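Local coordinates for protein prolyl endopeptidase (Myxococcus xanthus, PDB 2BKL) that probably hydrolyses oligopeptides after proline, and much less readily after alanine, as a serine peptidase of the prolyl oligopeptidase family, at residues A[225-229]-A[572-576]; A[271-275]-A[287-291]; A[559-563]-A[591-597]. All blocks are in the same frame, centred on the assembly; numbering follows the deposited sequence.

The three contacts run from the beta-propeller across the domain interface into the alpha/beta-hydrolase domain. Contact 1 joins the two domains, bringing the propeller loop 225-229 against 572-576 on the ligand-binding side of the hydrolase domain. Contact 2, nested inside the long span of chain that contact 1 closes, lies wholly in the propeller, the centres of contacts 1 and 2 about 19 Å apart. Contact 3 is internal to the hydrolase domain, about 19 Å from contact 1 and about 31 Å from contact 2 between centres. Its segments alternate in sequence with those of contact 1, and helices 575-578 and 584-593 follow each other. W574 packs on L559, both in the ligand pocket, linking contacts 1 and 3.

Contact 1 of 3, residues A[225-229]-A[572-576]; sequences DPTTF and RTWIP. With ZAH (N-[(benzyloxy)carbonyl]-L-alanyl-L-proline), chain C.
F229 keeps CG anti to its carbonyl carbon (chi1 -60°), which carries the ring across to T573, CZ lying 3.6 Å from T573 CB and the two side chains meeting at about a right angle. T573 has OG1 between its backbone N and carbonyl carbon (chi1 68°); there the hydroxyl bonds to S570 O, while CG2 turns to P226 O and the F229 ring. T227 is held by D225: its OG1 and backbone N meet D225 OD1 from the same face of the carboxylate, at 2.7 and 3.0 Å, the N-H bond making an Asx turn within the type I turn D225-T228. Its CG2 is thereby left to rest against I575 CB at 4.0 Å. Across the interface T227 CA makes a CA-H...O contact with R572 O at 3.4 Å, and a water donates to both T227 O and T573 O. The P226 ring lies alongside the arginine chain, CG 3.7 Å from R572 CD, while the guanidinium beyond forms salt bridges with D196 and E582. W574 turns to the ligand instead. NE1 donates to ZAH O16 at 2.9 Å (163°), in the indole plane, and the ligand's proline ring lies over the face opposite T573 OG1, as in the proline-specific S1 subsite of this family. F456 meets the indole nearly at right angles. Segment 572-576 leads into helix 575-578 of the hydrolase domain; 225-229 is the loop entering strand 229-234, an outermost strand of its propeller sheet, where F229 pairs with L246 of strand 241-247.

Contact 2 of 3, residues A[271-275]-A[287-291]; sequences VGAKY and LTDEG
Y275 and T288 form an antiparallel, non-hydrogen-bonded pair with CA atoms 4.6 Å apart, the two segments running 159° from one another. Just before the pair, K274 O is gripped twice, by T288 OG1 at 2.7 Å and by a weak bond from D289 N. K274 N in turn donates to D289 OD1 at 2.9 Å (160°), reaching it on the syn side and somewhat out of the carboxylate plane. The aspartate can do this because its CG sits between the backbone N and the carbonyl carbon (chi1 59°), folding the carboxylate back over the other segment; D289 OD1 also lies 3.4 Å from A273 CB. T288 OG1, anti to its own backbone N, lies above one face of the Y275 ring toward the rim and accepts from E290 N at 3.0 Å, an ST turn. One hydroxyl thus ties the strand end to K274 and to the turn that follows. At the ring edge, Y275 OH donates to E290 OE1 at 2.5 Å, and OE1 accepts on its anti lone pair; OE2 is held by a salt bridge to R307. The K274 chain passes D289, CE lying 3.7 Å from OD2, but bends so that NZ hydrogen-bonds to the carbonyl O of W249, a residue of the ligand pocket. A273 CB adds a 4.0 Å contact with E290 CB. G272 O accepts a hydrogen bond from K491 NZ of the hydrolase domain, so this edge faces the catalytic half. The loop connects strand 265-269 of one four-stranded sheet to strand 275-280 of the next, whose hairpin partner 283-288 ends here: the blade-to-blade passage characteristic of a beta-propeller.

Contact 3 of 3, residues A[559-563]-A[591-597]; sequences LLDMV and HAYSPYH
D561 OD1, S594 OG and a water all lie at the edge of the H597 ring, in its plane, while Y596 CD2 sits over one face. D561 OD1 comes 3.1 Å from H597 CE1, the carboxylate standing 80° to the imidazole. S594 OG and H597 ND1 share a hydrogen bond of 2.7 Å, and the water donates to D561 OD2 while bonding to NE2. V563 CG2 approaches the ring obliquely, 3.6 Å from H597 CE1. S594, its OG anti to the backbone N, also accepts from M562 N at 2.9 Å, so the one oxygen joins histidine and loop. Within the alpha/beta-hydrolase domain of this protein, these bonds fasten the loop after strand 552-556 to the 3-10 turn 595-597 that follows helix 584-593. Y596 N donates to L560 O at 3.0 Å. Replacing D561 with an alanine would probably leave K626 without its salt-bridge partner and the water bridging to H597 NE2 without its carboxylate acceptor. The L560 side chain crosses P595 at about a right angle, L560 CD2 lying 3.9 Å from P595 CB, and M562 CG meets Y593 CE1; helix 534-545 contributes L537 beside M562, Y593 and P595.

Contact 1 of 3, residues A[225-229]-A[572-576]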
loop_
_atom_site.group_PDB
_atom_site.type_symbol
_atom_site.label_atom_id
_atom_site.label_comp_id
_atom_site.label_asym_id
_atom_site.label_seq_id
_atom_site.Cartn_x
_atom_site.Cartn_y
_atom_site.Cartn_z
ATOM N N ASP A 225 22.783 -0.676 5.238
ATOM C CA ASP A 225 22.059 -1.905 5.492
ATOM C C ASP A 225 20.785 -1.900 4.652
ATOM O O ASP A 225 19.868 -1.130 4.922
ATOM C CB ASP A 225 21.716 -1.958 6.981
ATOM C CG ASP A 225 21.079 -3.246 7.392
ATOM O OD1 ASP A 225 20.652 -4.014 6.502
ATOM O OD2 ASP A 225 20.997 -3.570 8.617
ATOM N N PRO A 226 20.738 -2.729 3.622
ATOM C CA PRO A 226 19.601 -2.692 2.687
ATOM C C PRO A 226 18.345 -3.344 3.281
ATOM O O PRO A 226 17.329 -3.417 2.586
ATOM C CB PRO A 226 20.127 -3.465 1.477
ATOM C CG PRO A 226 21.068 -4.455 2.093
ATOM C CD PRO A 226 21.743 -3.743 3.236
ATOM N N THR A 227 18.418 -3.835 4.521
ATOM C CA THR A 227 17.229 -4.310 5.196
ATOM C C THR A 227 16.561 -3.234 6.028
ATOM O O THR A 227 15.654 -3.545 6.802
ATOM C CB THR A 227 17.485 -5.551 6.081
ATOM O OG1 THR A 227 18.297 -5.198 7.223
ATOM C CG2 THR A 227 18.222 -6.640 5.308
ATOM N N THR A 228 16.996 -1.990 5.884
ATOM C CA THR A 228 16.426 -0.850 6.594
ATOM C C THR A 228 15.899 0.206 5.656
ATOM O O THR A 228 16.221 0.233 4.480
ATOM C CB THR A 228 17.460 -0.187 7.493
ATOM O OG1 THR A 228 18.499 0.395 6.678
ATOM C CG2 THR A 228 18.120 -1.205 8.414
ATOM N N PHE A 229 15.104 1.113 6.226
ATOM C CA PHE A 229 14.807 2.406 5.629
ATOM C C PHE A 229 15.352 3.517 6.524
ATOM O O PHE A 229 15.355 3.406 7.741
ATOM C CB PHE A 229 13.311 2.639 5.444
ATOM C CG PHE A 229 12.625 1.630 4.558
ATOM C CD1 PHE A 229 12.112 0.439 5.083
ATOM C CD2 PHE A 229 12.481 1.875 3.205
ATOM C CE1 PHE A 229 11.469 -0.485 4.241
ATOM C CE2 PHE A 229 11.844 0.949 2.369
ATOM C CZ PHE A 229 11.332 -0.209 2.887
ATOM N N ARG A 572 15.506 -6.866 -0.408
ATOM C CA ARG A 572 16.172 -6.919 0.887
ATOM C C ARG A 572 15.427 -6.121 1.950
ATOM O O ARG A 572 15.511 -6.437 3.138
ATOM C CB ARG A 572 17.638 -6.501 0.772
ATOM C CG ARG A 572 18.440 -7.493 -0.042
ATOM C CD ARG A 572 19.923 -7.255 0.018
ATOM N NE ARG A 572 20.633 -8.317 -0.695
ATOM C CZ ARG A 572 20.880 -9.533 -0.198
ATOM N NH1 ARG A 572 20.500 -9.881 1.010
ATOM N NH2 ARG A 572 21.473 -10.423 -0.971
ATOM N N THR A 573 14.642 -5.139 1.539
ATOM C CA THR A 573 13.888 -4.365 2.510
ATOM C C THR A 573 12.784 -5.162 3.178
ATOM O O THR A 573 12.258 -4.705 4.194
ATOM C CB THR A 573 13.278 -3.065 1.909
ATOM O OG1 THR A 573 12.253 -3.356 0.958
ATOM C CG2 THR A 573 14.342 -2.186 1.212
ATOM N N TRP A 574 12.418 -6.313 2.595
ATOM C CA TRP A 574 11.384 -7.175 3.195
ATOM C C TRP A 574 11.960 -8.331 3.985
ATOM O O TRP A 574 11.198 -9.102 4.563
ATOM C CB TRP A 574 10.390 -7.673 2.141
ATOM C CG TRP A 574 9.929 -6.526 1.306
ATOM C CD1 TRP A 574 9.516 -5.320 1.749
ATOM C CD2 TRP A 574 9.858 -6.491 -0.113
ATOM N NE1 TRP A 574 9.223 -4.493 0.689
ATOM C CE2 TRP A 574 9.427 -5.197 -0.467
ATOM C CE3 TRP A 574 10.132 -7.419 -1.128
ATOM C CZ2 TRP A 574 9.295 -4.790 -1.789
ATOM C CZ3 TRP A 574 10.003 -6.991 -2.470
ATOM C CH2 TRP A 574 9.580 -5.694 -2.761
ATOM N N ILE A 575 13.281 -8.436 4.089
ATOM C CA ILE A 575 13.861 -9.482 4.909
ATOM C C ILE A 575 13.382 -9.464 6.378
ATOM O O ILE A 575 13.145 -10.516 6.951
ATOM C CB ILE A 575 15.400 -9.465 4.775
ATOM C CG1 ILE A 575 15.794 -10.020 3.382
ATOM C CG2 ILE A 575 16.096 -10.262 5.899
ATOM C CD1 ILE A 575 17.284 -9.877 3.018
ATOM N N PRO A 576 13.183 -8.291 6.986
ATOM C CA PRO A 576 12.645 -8.284 8.353
ATOM C C PRO A 576 11.258 -8.888 8.508
ATOM O O PRO A 576 10.854 -9.232 9.640
ATOM C CB PRO A 576 12.641 -6.795 8.722
ATOM C CG PRO A 576 13.757 -6.217 7.879
ATOM C CD PRO A 576 13.571 -6.934 6.544
HETATM C C1 ZAH C . 3.831 -5.484 -1.976
HETATM O O2 ZAH C . 3.173 -6.172 -0.937
HETATM C C3 ZAH C . 5.330 -5.237 -1.684
HETATM C C4 ZAH C . 6.109 -6.550 -1.558
HETATM C C5 ZAH C . 6.102 -6.917 -0.079
HETATM C C6 ZAH C . 5.902 -5.637 0.689
HETATM N N7 ZAH C . 5.602 -4.659 -0.349
HETATM C C8 ZAH C . 5.476 -3.358 -0.096
HETATM O O9 ZAH C . 5.274 -2.547 -1.119
HETATM C C10 ZAH C . 5.849 -2.756 1.276
HETATM C C11 ZAH C . 4.579 -2.929 2.109
HETATM N N14 ZAH C . 6.156 -1.350 1.186
HETATM C C15 ZAH C . 7.292 -0.930 0.681
HETATM O O16 ZAH C . 8.232 -1.764 0.321
HETATM O O17 ZAH C . 7.498 0.484 0.568
HETATM C C18 ZAH C . 8.705 0.853 -0.146
HETATM C C19 ZAH C . 8.732 2.345 -0.494
HETATM C C20 ZAH C . 8.803 3.288 0.541
HETATM C C21 ZAH C . 8.816 4.650 0.238
HETATM C C22 ZAH C . 8.783 5.064 -1.096
HETATM C C23 ZAH C . 8.737 4.127 -2.132
HETATM C C24 ZAH C . 8.709 2.767 -1.828
HETATM O O HOH W 1 13.064 -2.779 6.097
#

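Contact 2 of 3, residues A[271-275]-A[287-291]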
loop_
_atom_site.group_PDB
_atom_site.type_symbol
_atom_site.label_atom_id
_atom_site.label_comp_id
_atom_site.label_asym_id
_atom_site.label_seq_id
_atom_site.Cartn_x
_atom_site.Cartn_y
_atom_site.Cartn_z
ATOM N N VAL A 271 13.879 -2.490 20.414
ATOM C CA VAL A 271 14.136 -3.917 20.515
ATOM C C VAL A 271 12.782 -4.594 20.507
ATOM O O VAL A 271 12.091 -4.673 21.527
ATOM C CB VAL A 271 14.936 -4.240 21.794
ATOM C CG1 VAL A 271 15.260 -5.738 21.856
ATOM C CG2 VAL A 271 16.194 -3.405 21.839
ATOM N N GLY A 272 12.347 -4.972 19.316
ATOM C CA GLY A 272 11.043 -5.562 19.137
ATOM C C GLY A 272 9.902 -4.577 19.394
ATOM O O GLY A 272 8.777 -4.970 19.717
ATOM N N ALA A 273 10.200 -3.291 19.246
ATOM C CA ALA A 273 9.206 -2.224 19.430
ATOM C C ALA A 273 9.455 -1.085 18.436
ATOM O O ALA A 273 10.599 -0.843 18.032
ATOM C CB ALA A 273 9.259 -1.676 20.857
ATOM N N LYS A 274 8.365 -0.439 18.035
ATOM C CA LYS A 274 8.370 0.721 17.174
ATOM C C LYS A 274 7.990 1.960 17.930
ATOM O O LYS A 274 7.253 1.896 18.920
ATOM C CB LYS A 274 7.388 0.557 16.013
ATOM C CG LYS A 274 7.754 -0.529 15.081
ATOM C CD LYS A 274 6.701 -0.687 13.974
ATOM C CE LYS A 274 5.470 -1.376 14.517
ATOM N NZ LYS A 274 4.475 -1.639 13.458
ATOM N N TYR A 275 8.454 3.090 17.413
ATOM C CA TYR A 275 8.268 4.395 18.022
ATOM C C TYR A 275 8.107 5.445 16.935
ATOM O O TYR A 275 8.961 5.555 16.057
ATOM C CB TYR A 275 9.459 4.793 18.891
ATOM C CG TYR A 275 9.828 3.794 19.920
ATOM C CD1 TYR A 275 10.594 2.673 19.595
ATOM C CD2 TYR A 275 9.455 3.972 21.252
ATOM C CE1 TYR A 275 10.945 1.733 20.583
ATOM C CE2 TYR A 275 9.796 3.045 22.229
ATOM C CZ TYR A 275 10.539 1.918 21.885
ATOM O OH TYR A 275 10.886 0.988 22.846
ATOM N N LEU A 287 4.307 7.633 20.088
ATOM C CA LEU A 287 3.384 6.528 19.895
ATOM C C LEU A 287 4.191 5.260 19.776
ATOM O O LEU A 287 5.081 5.171 18.921
ATOM C CB LEU A 287 2.562 6.742 18.611
ATOM C CG LEU A 287 1.690 5.579 18.149
ATOM C CD1 LEU A 287 0.560 5.254 19.129
ATOM C CD2 LEU A 287 1.148 5.887 16.743
ATOM N N THR A 288 3.911 4.266 20.608
ATOM C CA THR A 288 4.737 3.063 20.648
ATOM C C THR A 288 3.999 1.815 21.067
ATOM O O THR A 288 2.988 1.879 21.791
ATOM C CB THR A 288 5.947 3.326 21.587
ATOM O OG1 THR A 288 6.809 2.189 21.612
ATOM C CG2 THR A 288 5.506 3.513 23.014
ATOM N N ASP A 289 4.509 0.670 20.608
ATOM C CA ASP A 289 4.052 -0.629 21.078
ATOM C C ASP A 289 4.949 -1.227 22.179
ATOM O O ASP A 289 4.745 -2.358 22.605
ATOM C CB ASP A 289 3.795 -1.629 19.922
ATOM C CG ASP A 289 4.978 -1.882 19.087
ATOM O OD1 ASP A 289 6.103 -1.557 19.530
ATOM O OD2 ASP A 289 4.874 -2.455 17.961
ATOM N N GLU A 290 5.910 -0.452 22.663
ATOM C CA GLU A 290 6.731 -0.911 23.777
ATOM C C GLU A 290 5.867 -1.187 24.999
ATOM O O GLU A 290 5.191 -0.282 25.494
ATOM C CB GLU A 290 7.817 0.103 24.100
ATOM C CG GLU A 290 8.905 -0.458 25.021
ATOM C CD GLU A 290 9.576 0.610 25.853
ATOM O OE1 GLU A 290 10.350 1.428 25.288
ATOM O OE2 GLU A 290 9.362 0.607 27.091
ATOM N N GLY A 291 5.871 -2.444 25.445
ATOM C CA GLY A 291 5.038 -2.887 26.548
ATOM C C GLY A 291 3.548 -2.669 26.336
ATOM O O GLY A 291 2.806 -2.559 27.298
HETATM O O HOH W 2 6.801 -4.107 21.417
#

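Contact 3 of 3, residues A[559-563]-A[591-597]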
loop_
_atom_site.group_PDB
_atom_site.type_symbol
_atom_site.label_atom_id
_atom_site.label_comp_id
_atom_site.label_asym_id
_atom_site.label_seq_id
_atom_site.Cartn_x
_atom_site.Cartn_y
_atom_site.Cartn_z
ATOM N N LEU A 559 5.119 -11.631 -5.442
ATOM C CA LEU A 559 6.284 -12.395 -5.001
ATOM C C LEU A 559 5.917 -13.863 -4.994
ATOM O O LEU A 559 4.917 -14.237 -4.374
ATOM C CB LEU A 559 6.680 -11.965 -3.584
ATOM C CG LEU A 559 7.242 -10.558 -3.454
ATOM C CD1 LEU A 559 7.269 -10.081 -2.017
ATOM C CD2 LEU A 559 8.638 -10.481 -4.087
ATOM N N LEU A 560 6.714 -14.720 -5.664
ATOM C CA LEU A 560 6.394 -16.148 -5.773
ATOM C C LEU A 560 7.585 -17.092 -5.626
ATOM O O LEU A 560 7.379 -18.225 -5.217
ATOM C CB LEU A 560 5.596 -16.460 -7.056
ATOM C CG LEU A 560 4.269 -15.739 -7.197
ATOM C CD1 LEU A 560 3.748 -15.723 -8.610
ATOM C CD2 LEU A 560 3.236 -16.290 -6.274
ATOM N N ASP A 561 8.805 -16.676 -6.006
ATOM C CA ASP A 561 10.013 -17.455 -5.691
ATOM C C ASP A 561 10.613 -16.864 -4.425
ATOM O O ASP A 561 11.300 -15.827 -4.457
ATOM C CB ASP A 561 11.025 -17.437 -6.841
ATOM C CG ASP A 561 12.270 -18.211 -6.544
ATOM O OD1 ASP A 561 12.532 -18.517 -5.354
ATOM O OD2 ASP A 561 13.062 -18.541 -7.486
ATOM N N MET A 562 10.288 -17.473 -3.292
ATOM C CA MET A 562 10.674 -16.907 -1.999
ATOM C C MET A 562 12.067 -17.348 -1.573
ATOM O O MET A 562 12.583 -16.881 -0.583
ATOM C CB MET A 562 9.634 -17.236 -0.930
ATOM C CG MET A 562 8.289 -16.644 -1.263
ATOM S SD MET A 562 8.285 -14.837 -1.387
ATOM C CE MET A 562 8.708 -14.363 0.225
ATOM N N VAL A 563 12.679 -18.253 -2.334
ATOM C CA VAL A 563 14.065 -18.634 -2.119
ATOM C C VAL A 563 15.002 -17.588 -2.719
ATOM O O VAL A 563 16.130 -17.425 -2.257
ATOM C CB VAL A 563 14.319 -20.047 -2.697
ATOM C CG1 VAL A 563 15.787 -20.432 -2.603
ATOM C CG2 VAL A 563 13.436 -21.068 -1.980
ATOM N N HIS A 591 11.226 -22.054 1.938
ATOM C CA HIS A 591 11.153 -23.118 0.962
ATOM C C HIS A 591 9.884 -23.910 1.155
ATOM O O HIS A 591 9.312 -24.365 0.180
ATOM C CB HIS A 591 12.400 -24.005 1.041
ATOM C CG HIS A 591 12.547 -24.958 -0.108
ATOM N ND1 HIS A 591 13.157 -26.186 0.033
ATOM C CD2 HIS A 591 12.210 -24.850 -1.414
ATOM C CE1 HIS A 591 13.156 -26.810 -1.130
ATOM N NE2 HIS A 591 12.612 -26.015 -2.035
ATOM N N ALA A 592 9.378 -24.004 2.394
ATOM C CA ALA A 592 8.189 -24.786 2.658
ATOM C C ALA A 592 6.939 -24.198 2.019
ATOM O O ALA A 592 6.020 -24.936 1.702
ATOM C CB ALA A 592 8.003 -24.946 4.130
ATOM N N TYR A 593 6.893 -22.880 1.853
ATOM C CA TYR A 593 5.721 -22.253 1.216
ATOM C C TYR A 593 5.908 -21.580 -0.149
ATOM O O TYR A 593 4.917 -21.280 -0.789
ATOM C CB TYR A 593 4.997 -21.294 2.171
ATOM C CG TYR A 593 5.704 -19.977 2.527
ATOM C CD1 TYR A 593 5.743 -18.920 1.621
ATOM C CD2 TYR A 593 6.252 -19.763 3.785
ATOM C CE1 TYR A 593 6.313 -17.707 1.958
ATOM C CE2 TYR A 593 6.830 -18.574 4.128
ATOM C CZ TYR A 593 6.859 -17.532 3.221
ATOM O OH TYR A 593 7.407 -16.317 3.580
ATOM N N SER A 594 7.153 -21.341 -0.561
ATOM C CA SER A 594 7.537 -20.636 -1.812
ATOM C C SER A 594 6.696 -21.166 -2.975
ATOM O O SER A 594 6.853 -22.328 -3.361
ATOM C CB SER A 594 9.007 -20.883 -2.074
ATOM O OG SER A 594 9.418 -20.280 -3.300
ATOM N N PRO A 595 5.707 -20.430 -3.453
ATOM C CA PRO A 595 4.764 -21.016 -4.416
ATOM C C PRO A 595 5.418 -21.605 -5.664
ATOM O O PRO A 595 4.979 -22.634 -6.170
ATOM C CB PRO A 595 3.832 -19.833 -4.741
ATOM C CG PRO A 595 3.829 -19.083 -3.457
ATOM C CD PRO A 595 5.247 -19.111 -2.966
ATOM N N TYR A 596 6.446 -20.944 -6.175
ATOM C CA TYR A 596 7.139 -21.390 -7.379
ATOM C C TYR A 596 7.704 -22.792 -7.224
ATOM O O TYR A 596 7.811 -23.508 -8.209
ATOM C CB TYR A 596 8.246 -20.411 -7.715
ATOM C CG TYR A 596 9.170 -20.845 -8.824
ATOM C CD1 TYR A 596 8.716 -21.018 -10.116
ATOM C CD2 TYR A 596 10.503 -21.073 -8.570
ATOM C CE1 TYR A 596 9.566 -21.399 -11.137
ATOM C CE2 TYR A 596 11.371 -21.476 -9.595
ATOM C CZ TYR A 596 10.887 -21.613 -10.862
ATOM O OH TYR A 596 11.819 -21.948 -11.821
ATOM N N HIS A 597 8.034 -23.181 -5.986
ATOM C CA HIS A 597 8.608 -24.495 -5.689
ATOM C C HIS A 597 7.582 -25.532 -5.269
ATOM O O HIS A 597 7.951 -26.645 -4.870
ATOM C CB HIS A 597 9.693 -24.360 -4.616
ATOM C CG HIS A 597 10.800 -23.474 -5.040
ATOM N ND1 HIS A 597 10.851 -22.133 -4.707
ATOM C CD2 HIS A 597 11.901 -23.725 -5.790
ATOM C CE1 HIS A 597 11.922 -21.593 -5.258
ATOM N NE2 HIS A 597 12.589 -22.540 -5.910
HETATM O O HOH W 3 14.615 -20.846 -7.137
#